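Local coordinates for protein prolyl-ACP dehydrogenase (Oscillatoria sp., PDB 4IRN) that probably oxidises a prolyl group carried on an acyl carrier protein, using FAD, during biosynthesis of the cyanotoxin anatoxin-a, at residues F206-I209 with D210-L213; A270-N273 with H274-W278; T290-R293 with L294-S298; G309-I312 with G313-Q316. All coordinates share one frame; numbering follows the deposited sequence.

Overall arrangement
The four contacts are local ones, spread along the chain. Interaction 1 is a surface turn at the end of a strand in the middle domain. Interactions 2, 3 and 4 belong to the C-terminal domain: two lie on the successive helices 268-282 and 285-304, and the last leads into helix 316-344. Interaction 3 is buried, whereas 2 and 4 are partly buried. Interactions 1 and 2 touch, with F206 packing on I271 and F272; interactions 3 and 4 come no nearer than about 6 Å between nearest atoms. Chemistry follows place: weak polar and apolar contacts in 1, Met-aromatic packing in 2, a buried arginine and paired glutamates in 3, and a phenylalanine ring facing the adenine of FAD in 4.

Interaction 1: residues F206-I209 with D210-L213; sequences FATI and DPSL
From T208, the last residue of strand 202-208, the chain bends through I209 into an extended D210 and then coils back, P211 and S212 taking the helical backbone angles of a type I turn closed by L213 N on D210 O at 3.1 Å. With OG1 anti to the backbone N (chi1 -172°), the T208 hydroxyl comes within 3.2 Å of D210 O in a weak hydrogen bond; the carbonyl of G217 is a second, also weak, acceptor within reach. The methyl of T208 serves P211 instead, CG2 standing 4.2 Å from the ring atom CG, with the two side chains crossing at about a right angle. I209 and L213 meet through their branch ends alone, CD1 to CD1 at 4.1 Å, a light apolar touch across the turn. Within the turn, S212 OG gives a hydrogen bond to D210 OD2 at 2.7 Å, approaching from above the carboxylate plane, 61° out of it, which ties the D210 side chain to the turn it begins. The arrangement is that of a strand leaving the sheet through a proline-containing beta turn, here on the connection to the antiparallel strand 218-224 in the beta-rich middle domain of the acyl-CoA dehydrogenase fold.

Interaction 2: residues A270-N273 with H274-W278; sequences AIFN and HSMEW
F272 and M276, one helical turn apart, supply the main side-chain contact. F272 CG, anti to the backbone N (chi1 -175°), lies beside the carbonyl carbon, which leads the ring along the flank taken by M276, and the methionine runs alongside it, pointing the same way. M276 CG stands 4.2 Å from the F272 ring centroid in an off-centre CH-pi contact, some 30° from the ring normal. Bends at chi2 and chi3 keep the rest of the thioether by the ring: SD lies 4.9 Å from the F272 centroid, obliquely placed, and the terminal CE reaches F272 CZ at 3.7 Å.

Backbone bonds of the alpha-helical pattern hold the turn that makes this pairing possible. H274 N, S275 N, M276 N and E277 N bind the carbonyls of A270, I271, F272 and N273 respectively; the first is 2.9 Å from H274 N to A270 O, whereas the last lengthens to 3.2 Å from E277 N to N273 O.

Partners elsewhere surround the helix. E277 OE2 forms a salt bridge with K343 and accepts a hydrogen bond from A349 N, while H274 meets F138 edge-to-face. On the F272 side, the ring packs edge-to-face with F206 and also lies on A162, an FAD-binding residue. The whole is a Met-aromatic contact between residues i and i+4 of an alpha helix, set where the helical C-terminal domain faces the beta domain, with the M276 side chain about 6 Å from bound FAD.

Interaction 3: residues T290-R293 with L294-S298; sequences TMER and LLEQS
R293 and Q297 lie side by side on the helix, both pointing the same way, with the guanidinium and amide planes turned 55° against each other. Q297 NE2 runs beside the aliphatic part of the arginine, 3.6 Å from R293 CG, and stands at the guanidinium edge near its plane. R293 leaves the helix with CG anti to the backbone N (chi1 -176°) and then bends at chi3; its head forms a salt bridge with E389 and gives hydrogen bonds to G112 O and Y113 O. E292 and E296 also run alongside each other, carboxylate planes 42° apart, and their OE2 atoms come to 3.8 Å. E292 OE1 binds Q109 and E296 OE1 binds Y113; long, weak ion pairs of E292 with R48 and K333 may offset the like charges. L294 O accepts from both S298 N at 3.0 Å and S298 OG at 2.7 Å, which arrive from opposite faces of its plane. Thus helix 285-304 sends the polar ends of E292, R293 and E296 to helix 101-114 and sets L294 and Q297 against helix 386-395, M291, L295 and S298 against helix 316-344, and T290 with L294 against helix 350-375.

Interaction 4: residues G309-I312 with G313-Q316; sequences GQAI and GKFQ. With FAD (flavin-adenine dinucleotide), chain J.
The F315 ring lies between Q310 and the adenine of FAD. On one face, Q310 NE2 sits 3.2 Å above the ring plane, offset toward the rim, and the amide is inclined 59° to the ring. The opposite face is taken by the adenine, with FAD C6A 3.7 Å above the F315 plane and over its centre. At the ring edge, near its plane, I312 O comes within 3.2 Å of F315 CD2. Q310 reaches the ring because CG is placed between the backbone N and the carbonyl carbon (chi1 52°), after which the chain runs on extended; the same NE2 also touches K314 CB at 3.5 Å.

Between the short strand 310-311 and helix 316-344 the backbone makes a 3-10 turn, closed by K314 N on A311 O at 3.0 Å and F315 N on I312 O at 3.1 Å. F315 occupies the N-cap position of the helix, so the turn delivers its ring to the adenine just as the helix begins. This is part of the FAD pocket of an acyl-CoA dehydrogenase, built at subunit contacts: the same cofactor is hydrogen-bonded by A377 of this chain and by H160, A162, T163, T195 and F398 of the fourth subunit.

I312 meets the ribose, its CG2 branch 3.4 Å from FAD O4B. Q316 serves a different FAD, hydrogen-bonding N1A through NE2, while its OE1 accepts from L317 N of the second subunit.

Interaction 1: residues F206-I209 with D210-L213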
loop_
_atom_site.group_PDB
_atom_site.type_symbol
_atom_site.label_atom_id
_atom_site.label_comp_id
_atom_site.label_asym_id
_atom_site.label_seq_id
_atom_site.Cartn_x
_atom_site.Cartn_y
_atom_site.Cartn_z
ATOM N N PHE A 206 17.149 34.105 4.865
ATOM C CA PHE A 206 16.025 34.275 5.787
ATOM C C PHE A 206 16.563 34.398 7.200
ATOM O O PHE A 206 17.150 33.455 7.718
ATOM C CB PHE A 206 15.004 33.131 5.622
ATOM C CG PHE A 206 14.199 33.286 4.349
ATOM C CD1 PHE A 206 14.668 32.777 3.138
ATOM C CD2 PHE A 206 12.983 33.955 4.356
ATOM C CE1 PHE A 206 13.941 32.961 1.952
ATOM C CE2 PHE A 206 12.249 34.121 3.172
ATOM C CZ PHE A 206 12.731 33.621 1.978
ATOM N N ALA A 207 16.428 35.585 7.791
ATOM C CA ALA A 207 16.925 35.910 9.134
ATOM C C ALA A 207 15.829 36.545 10.013
ATOM O O ALA A 207 14.705 36.730 9.550
ATOM C CB ALA A 207 18.130 36.846 9.026
ATOM N N THR A 208 16.156 36.860 11.283
ATOM C CA THR A 208 15.223 37.487 12.225
ATOM C C THR A 208 15.783 38.777 12.833
ATOM O O THR A 208 16.949 38.814 13.232
ATOM C CB THR A 208 14.653 36.462 13.240
ATOM O OG1 THR A 208 13.618 37.074 14.013
ATOM C CG2 THR A 208 15.716 35.853 14.161
ATOM N N ILE A 209 14.960 39.838 12.876
ATOM C CA ILE A 209 15.366 41.123 13.466
ATOM C C ILE A 209 15.361 41.035 15.001
ATOM O O ILE A 209 16.196 41.662 15.658
ATOM C CB ILE A 209 14.568 42.337 12.929
ATOM C CG1 ILE A 209 13.040 42.099 12.988
ATOM C CG2 ILE A 209 15.040 42.699 11.527
ATOM C CD1 ILE A 209 12.187 43.336 13.115
ATOM N N ASP A 210 14.432 40.222 15.554
ATOM C CA ASP A 210 14.278 39.940 16.979
ATOM C C ASP A 210 13.666 38.551 17.169
ATOM O O ASP A 210 12.516 38.345 16.783
ATOM C CB ASP A 210 13.438 41.022 17.683
ATOM C CG ASP A 210 13.399 40.947 19.207
ATOM O OD1 ASP A 210 14.253 40.235 19.806
ATOM O OD2 ASP A 210 12.534 41.609 19.805
ATOM N N PRO A 211 14.412 37.600 17.781
ATOM C CA PRO A 211 13.869 36.240 17.996
ATOM C C PRO A 211 12.640 36.148 18.910
ATOM O O PRO A 211 11.895 35.171 18.822
ATOM C CB PRO A 211 15.060 35.459 18.564
ATOM C CG PRO A 211 16.270 36.301 18.259
ATOM C CD PRO A 211 15.796 37.707 18.285
ATOM N N SER A 212 12.415 37.165 19.765
ATOM C CA SER A 212 11.260 37.232 20.659
ATOM C C SER A 212 9.947 37.380 19.866
ATOM O O SER A 212 8.892 36.950 20.341
ATOM C CB SER A 212 11.409 38.400 21.626
ATOM O OG SER A 212 11.116 39.644 21.014
ATOM N N LEU A 213 10.022 37.998 18.666
ATOM C CA LEU A 213 8.872 38.246 17.805
ATOM C C LEU A 213 8.370 36.989 17.121
ATOM O O LEU A 213 7.192 36.915 16.763
ATOM C CB LEU A 213 9.200 39.325 16.765
ATOM C CG LEU A 213 9.406 40.764 17.276
ATOM C CD1 LEU A 213 9.963 41.643 16.177
ATOM C CD2 LEU A 213 8.107 41.365 17.836
#

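Interaction 2: residues A270-N273 with H274-W278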
loop_
_atom_site.group_PDB
_atom_site.type_symbol
_atom_site.label_atom_id
_atom_site.label_comp_id
_atom_site.label_asym_id
_atom_site.label_seq_id
_atom_site.Cartn_x
_atom_site.Cartn_y
_atom_site.Cartn_z
ATOM N N ALA A 270 5.851 35.877 4.627
ATOM C CA ALA A 270 5.077 36.038 3.399
ATOM C C ALA A 270 5.948 35.704 2.176
ATOM O O ALA A 270 5.466 35.078 1.229
ATOM C CB ALA A 270 4.540 37.459 3.292
ATOM N N ILE A 271 7.230 36.093 2.232
ATOM C CA ILE A 271 8.191 35.835 1.170
ATOM C C ILE A 271 8.496 34.332 1.088
ATOM O O ILE A 271 8.480 33.775 -0.000
ATOM C CB ILE A 271 9.465 36.738 1.304
ATOM C CG1 ILE A 271 9.082 38.238 1.307
ATOM C CG2 ILE A 271 10.478 36.458 0.187
ATOM C CD1 ILE A 271 10.242 39.231 1.379
ATOM N N PHE A 272 8.731 33.679 2.239
ATOM C CA PHE A 272 9.043 32.251 2.307
ATOM C C PHE A 272 7.873 31.389 1.812
ATOM O O PHE A 272 8.078 30.433 1.050
ATOM C CB PHE A 272 9.455 31.855 3.738
ATOM C CG PHE A 272 9.911 30.419 3.864
ATOM C CD1 PHE A 272 11.220 30.060 3.565
ATOM C CD2 PHE A 272 9.032 29.424 4.290
ATOM C CE1 PHE A 272 11.635 28.732 3.680
ATOM C CE2 PHE A 272 9.454 28.097 4.406
ATOM C CZ PHE A 272 10.751 27.763 4.109
ATOM N N ASN A 273 6.661 31.724 2.292
ATOM C CA ASN A 273 5.426 31.034 1.941
ATOM C C ASN A 273 5.078 31.247 0.470
ATOM O O ASN A 273 4.528 30.331 -0.160
ATOM C CB ASN A 273 4.277 31.458 2.868
ATOM C CG ASN A 273 4.259 30.764 4.224
ATOM O OD1 ASN A 273 4.867 29.693 4.431
ATOM N ND2 ASN A 273 3.570 31.380 5.185
ATOM N N HIS A 274 5.438 32.449 -0.103
ATOM C CA HIS A 274 5.252 32.706 -1.532
ATOM C C HIS A 274 6.293 31.890 -2.314
ATOM O O HIS A 274 5.971 31.284 -3.332
ATOM C CB HIS A 274 5.399 34.202 -1.823
ATOM C CG HIS A 274 5.306 34.570 -3.268
ATOM N ND1 HIS A 274 6.438 34.637 -4.066
ATOM C CD2 HIS A 274 4.219 34.839 -4.027
ATOM C CE1 HIS A 274 6.007 34.963 -5.273
ATOM N NE2 HIS A 274 4.679 35.094 -5.303
ATOM N N SER A 275 7.524 31.810 -1.774
ATOM C CA SER A 275 8.645 31.050 -2.328
ATOM C C SER A 275 8.319 29.541 -2.345
ATOM O O SER A 275 8.620 28.882 -3.340
ATOM C CB SER A 275 9.927 31.347 -1.553
ATOM O OG SER A 275 10.987 30.469 -1.890
ATOM N N MET A 276 7.642 29.023 -1.298
ATOM C CA MET A 276 7.204 27.622 -1.202
ATOM C C MET A 276 6.081 27.281 -2.171
ATOM O O MET A 276 5.954 26.135 -2.578
ATOM C CB MET A 276 6.822 27.243 0.233
ATOM C CG MET A 276 8.004 26.985 1.139
ATOM S SD MET A 276 9.295 25.967 0.397
ATOM C CE MET A 276 9.802 24.963 1.812
ATOM N N GLU A 277 5.248 28.264 -2.532
ATOM C CA GLU A 277 4.183 28.063 -3.522
ATOM C C GLU A 277 4.824 27.701 -4.886
ATOM O O GLU A 277 4.485 26.671 -5.467
ATOM C CB GLU A 277 3.352 29.339 -3.674
ATOM C CG GLU A 277 1.970 29.254 -3.083
ATOM C CD GLU A 277 1.293 30.602 -3.041
ATOM O OE1 GLU A 277 1.446 31.314 -2.022
ATOM O OE2 GLU A 277 0.620 30.955 -4.035
ATOM N N TRP A 278 5.795 28.521 -5.353
ATOM C CA TRP A 278 6.485 28.319 -6.626
ATOM C C TRP A 278 7.392 27.112 -6.590
ATOM O O TRP A 278 7.450 26.367 -7.575
ATOM C CB TRP A 278 7.275 29.575 -7.033
ATOM C CG TRP A 278 6.402 30.759 -7.352
ATOM C CD1 TRP A 278 6.131 31.815 -6.536
ATOM C CD2 TRP A 278 5.636 30.968 -8.546
ATOM N NE1 TRP A 278 5.245 32.671 -7.148
ATOM C CE2 TRP A 278 4.930 32.178 -8.385
ATOM C CE3 TRP A 278 5.466 30.243 -9.735
ATOM C CZ2 TRP A 278 4.079 32.687 -9.368
ATOM C CZ3 TRP A 278 4.639 30.761 -10.723
ATOM C CH2 TRP A 278 3.958 31.969 -10.533
#

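Interaction 3: residues T290-R293 with L294-S298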
loop_
_atom_site.group_PDB
_atom_site.type_symbol
_atom_site.label_atom_id
_atom_site.label_comp_id
_atom_site.label_asym_id
_atom_site.label_seq_id
_atom_site.Cartn_x
_atom_site.Cartn_y
_atom_site.Cartn_z
ATOM N N THR A 290 10.774 13.023 -16.647
ATOM C CA THR A 290 11.659 11.896 -16.327
ATOM C C THR A 290 10.816 10.617 -16.189
ATOM O O THR A 290 11.212 9.564 -16.691
ATOM C CB THR A 290 12.450 12.204 -15.044
ATOM O OG1 THR A 290 13.134 13.451 -15.198
ATOM C CG2 THR A 290 13.430 11.101 -14.664
ATOM N N MET A 291 9.641 10.733 -15.533
ATOM C CA MET A 291 8.692 9.647 -15.331
ATOM C C MET A 291 8.166 9.139 -16.673
ATOM O O MET A 291 8.006 7.924 -16.837
ATOM C CB MET A 291 7.529 10.108 -14.441
ATOM C CG MET A 291 7.909 10.308 -12.972
ATOM S SD MET A 291 6.603 11.076 -11.978
ATOM C CE MET A 291 5.472 9.731 -11.861
ATOM N N GLU A 292 7.930 10.061 -17.641
ATOM C CA GLU A 292 7.480 9.729 -18.994
ATOM C C GLU A 292 8.583 8.963 -19.738
ATOM O O GLU A 292 8.270 7.997 -20.433
ATOM C CB GLU A 292 7.074 10.993 -19.772
ATOM C CG GLU A 292 6.232 10.721 -21.011
ATOM C CD GLU A 292 5.755 11.948 -21.767
ATOM O OE1 GLU A 292 5.040 12.782 -21.164
ATOM O OE2 GLU A 292 6.075 12.061 -22.973
ATOM N N ARG A 293 9.865 9.378 -19.567
ATOM C CA ARG A 293 11.017 8.720 -20.194
ATOM C C ARG A 293 11.195 7.286 -19.688
ATOM O O ARG A 293 11.361 6.381 -20.508
ATOM C CB ARG A 293 12.323 9.532 -20.039
ATOM C CG ARG A 293 13.525 8.891 -20.771
ATOM C CD ARG A 293 14.806 9.692 -20.695
ATOM N NE ARG A 293 15.362 9.725 -19.347
ATOM C CZ ARG A 293 15.386 10.803 -18.575
ATOM N NH1 ARG A 293 14.898 11.955 -19.016
ATOM N NH2 ARG A 293 15.904 10.741 -17.357
ATOM N N LEU A 294 11.128 7.082 -18.367
ATOM C CA LEU A 294 11.248 5.757 -17.745
ATOM C C LEU A 294 10.108 4.821 -18.086
ATOM O O LEU A 294 10.321 3.625 -18.137
ATOM C CB LEU A 294 11.416 5.840 -16.220
ATOM C CG LEU A 294 12.520 6.748 -15.644
ATOM C CD1 LEU A 294 12.426 6.781 -14.137
ATOM C CD2 LEU A 294 13.914 6.328 -16.106
ATOM N N LEU A 295 8.898 5.354 -18.311
ATOM C CA LEU A 295 7.744 4.540 -18.704
ATOM C C LEU A 295 7.967 3.960 -20.098
ATOM O O LEU A 295 7.824 2.745 -20.269
ATOM C CB LEU A 295 6.408 5.336 -18.628
ATOM C CG LEU A 295 5.113 4.659 -19.153
ATOM C CD1 LEU A 295 4.839 3.307 -18.476
ATOM C CD2 LEU A 295 3.932 5.574 -18.972
ATOM N N GLU A 296 8.343 4.819 -21.077
ATOM C CA GLU A 296 8.588 4.401 -22.459
ATOM C C GLU A 296 9.790 3.441 -22.550
ATOM O O GLU A 296 9.772 2.492 -23.342
ATOM C CB GLU A 296 8.778 5.600 -23.409
ATOM C CG GLU A 296 7.666 6.640 -23.463
ATOM C CD GLU A 296 7.912 7.836 -24.374
ATOM O OE1 GLU A 296 9.039 7.985 -24.896
ATOM O OE2 GLU A 296 6.990 8.671 -24.502
ATOM N N GLN A 297 10.819 3.685 -21.728
ATOM C CA GLN A 297 12.022 2.852 -21.656
ATOM C C GLN A 297 11.685 1.476 -21.108
ATOM O O GLN A 297 12.209 0.472 -21.604
ATOM C CB GLN A 297 13.085 3.510 -20.783
ATOM C CG GLN A 297 14.017 4.389 -21.599
ATOM C CD GLN A 297 15.085 5.080 -20.795
ATOM O OE1 GLN A 297 15.347 4.759 -19.628
ATOM N NE2 GLN A 297 15.714 6.069 -21.410
ATOM N N SER A 298 10.790 1.429 -20.097
ATOM C CA SER A 298 10.353 0.187 -19.461
ATOM C C SER A 298 9.402 -0.614 -20.352
ATOM O O SER A 298 9.513 -1.847 -20.369
ATOM C CB SER A 298 9.748 0.453 -18.090
ATOM O OG SER A 298 10.685 1.070 -17.221
#

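Interaction 4: residues G309-I312 with G313-Q316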
loop_
_atom_site.group_PDB
_atom_site.type_symbol
_atom_site.label_atom_id
_atom_site.label_comp_id
_atom_site.label_asym_id
_atom_site.label_seq_id
_atom_site.Cartn_x
_atom_site.Cartn_y
_atom_site.Cartn_z
ATOM N N GLY A 309 9.696 -18.316 -23.201
ATOM C CA GLY A 309 9.210 -18.298 -24.576
ATOM C C GLY A 309 8.314 -17.138 -24.973
ATOM O O GLY A 309 7.693 -17.182 -26.037
ATOM N N GLN A 310 8.238 -16.091 -24.141
ATOM C CA GLN A 310 7.452 -14.907 -24.445
ATOM C C GLN A 310 8.048 -13.635 -23.830
ATOM O O GLN A 310 8.924 -13.730 -22.968
ATOM C CB GLN A 310 5.975 -15.099 -24.065
ATOM C CG GLN A 310 5.742 -15.576 -22.648
ATOM C CD GLN A 310 4.283 -15.505 -22.248
ATOM O OE1 GLN A 310 3.367 -15.892 -22.998
ATOM N NE2 GLN A 310 4.051 -15.050 -21.017
ATOM N N ALA A 311 7.582 -12.443 -24.289
ATOM C CA ALA A 311 8.040 -11.168 -23.764
ATOM C C ALA A 311 7.571 -11.094 -22.339
ATOM O O ALA A 311 6.476 -11.562 -22.038
ATOM C CB ALA A 311 7.460 -10.016 -24.563
ATOM N N ILE A 312 8.410 -10.529 -21.452
ATOM C CA ILE A 312 8.126 -10.406 -20.018
ATOM C C ILE A 312 6.824 -9.648 -19.707
ATOM O O ILE A 312 6.157 -9.971 -18.724
ATOM C CB ILE A 312 9.351 -9.901 -19.192
ATOM C CG1 ILE A 312 9.940 -8.609 -19.799
ATOM C CG2 ILE A 312 10.424 -11.003 -19.067
ATOM C CD1 ILE A 312 10.443 -7.613 -18.799
ATOM N N GLY A 313 6.465 -8.690 -20.569
ATOM C CA GLY A 313 5.237 -7.905 -20.478
ATOM C C GLY A 313 3.961 -8.706 -20.675
ATOM O O GLY A 313 2.877 -8.203 -20.405
ATOM N N LYS A 314 4.079 -9.947 -21.145
ATOM C CA LYS A 314 2.950 -10.864 -21.302
ATOM C C LYS A 314 2.526 -11.473 -19.958
ATOM O O LYS A 314 1.429 -12.025 -19.855
ATOM C CB LYS A 314 3.233 -11.949 -22.365
ATOM C CG LYS A 314 3.400 -11.414 -23.795
ATOM C CD LYS A 314 2.084 -10.943 -24.407
ATOM C CE LYS A 314 2.302 -10.255 -25.721
ATOM N NZ LYS A 314 1.020 -9.748 -26.278
ATOM N N PHE A 315 3.392 -11.355 -18.926
ATOM C CA PHE A 315 3.114 -11.787 -17.558
ATOM C C PHE A 315 2.506 -10.574 -16.854
ATOM O O PHE A 315 3.088 -9.480 -16.885
ATOM C CB PHE A 315 4.390 -12.266 -16.839
ATOM C CG PHE A 315 5.133 -13.385 -17.530
ATOM C CD1 PHE A 315 4.648 -14.691 -17.502
ATOM C CD2 PHE A 315 6.334 -13.141 -18.191
ATOM C CE1 PHE A 315 5.348 -15.727 -18.137
ATOM C CE2 PHE A 315 7.027 -14.175 -18.831
ATOM C CZ PHE A 315 6.534 -15.459 -18.796
ATOM N N GLN A 316 1.319 -10.758 -16.251
ATOM C CA GLN A 316 0.571 -9.696 -15.576
ATOM C C GLN A 316 1.284 -8.974 -14.426
ATOM O O GLN A 316 0.993 -7.796 -14.177
ATOM C CB GLN A 316 -0.815 -10.180 -15.158
ATOM C CG GLN A 316 -1.749 -10.415 -16.341
ATOM C CD GLN A 316 -3.143 -10.818 -15.933
ATOM O OE1 GLN A 316 -3.407 -11.237 -14.796
ATOM N NE2 GLN A 316 -4.074 -10.675 -16.851
HETATM P PA FAD J . 14.637 -11.760 -15.971
HETATM O O1A FAD J . 14.434 -13.201 -16.261
HETATM O O2A FAD J . 15.382 -10.904 -17.008
HETATM O O5B FAD J . 13.258 -11.061 -15.584
HETATM C C5B FAD J . 12.811 -9.861 -16.246
HETATM C C4B FAD J . 11.642 -9.409 -15.416
HETATM O O4B FAD J . 10.465 -10.137 -15.804
HETATM C C3B FAD J . 11.849 -9.621 -13.918
HETATM O O3B FAD J . 11.776 -8.379 -13.235
HETATM C C2B FAD J . 10.760 -10.608 -13.476
HETATM O O2B FAD J . 10.027 -10.019 -12.416
HETATM C C1B FAD J . 9.831 -10.729 -14.686
HETATM N N9A FAD J . 9.483 -12.103 -15.033
HETATM C C8A FAD J . 10.244 -13.004 -15.736
HETATM N N7A FAD J . 9.712 -14.199 -15.843
HETATM C C5A FAD J . 8.503 -14.079 -15.164
HETATM C C6A FAD J . 7.456 -14.998 -14.914
HETATM N N6A FAD J . 7.483 -16.280 -15.273
HETATM N N1A FAD J . 6.383 -14.546 -14.226
HETATM C C2A FAD J . 6.374 -13.278 -13.815
HETATM N N3A FAD J . 7.301 -12.334 -13.985
HETATM C C4A FAD J . 8.349 -12.792 -14.670
HETATM N N1 FAD J . 23.104 -15.900 -10.503
HETATM C C2 FAD J . 23.949 -16.999 -10.395
HETATM O O2 FAD J . 23.741 -18.036 -11.020
HETATM N N3 FAD J . 25.057 -16.945 -9.580
HETATM C C4 FAD J . 25.432 -15.866 -8.816
HETATM O O4 FAD J . 26.445 -15.928 -8.121
HETATM C C4X FAD J . 24.545 -14.697 -8.931
HETATM N N5 FAD J . 24.858 -13.612 -8.256
HETATM C C5X FAD J . 24.037 -12.495 -8.405
HETATM C C6 FAD J . 24.349 -11.343 -7.681
HETATM C C7 FAD J . 23.574 -10.194 -7.772
HETATM C C7M FAD J . 23.926 -8.990 -6.929
HETATM C C8 FAD J . 22.451 -10.185 -8.629
HETATM C C8M FAD J . 21.581 -8.962 -8.776
HETATM C C9 FAD J . 22.139 -11.331 -9.353
HETATM C C9A FAD J . 22.907 -12.493 -9.256
HETATM N N10 FAD J . 22.614 -13.684 -9.975
HETATM C C10 FAD J . 23.398 -14.798 -9.818
HETATM C "C1'" FAD J . 21.498 -13.673 -10.944
HETATM C "C2'" FAD J . 20.172 -13.449 -10.230
HETATM O "O2'" FAD J . 19.705 -14.663 -9.644
HETATM C "C3'" FAD J . 19.139 -12.834 -11.175
HETATM O "O3'" FAD J . 18.821 -11.497 -10.793
HETATM C "C4'" FAD J . 17.863 -13.656 -11.359
HETATM O "O4'" FAD J . 18.274 -14.879 -11.971
HETATM C "C5'" FAD J . 16.858 -12.936 -12.235
HETATM O "O5'" FAD J . 17.661 -12.437 -13.327
HETATM P P FAD J . 17.044 -11.536 -14.436
HETATM O O1P FAD J . 16.742 -10.166 -13.977
HETATM O O2P FAD J . 18.005 -11.911 -15.547
HETATM O O3P FAD J . 15.573 -12.072 -14.757
#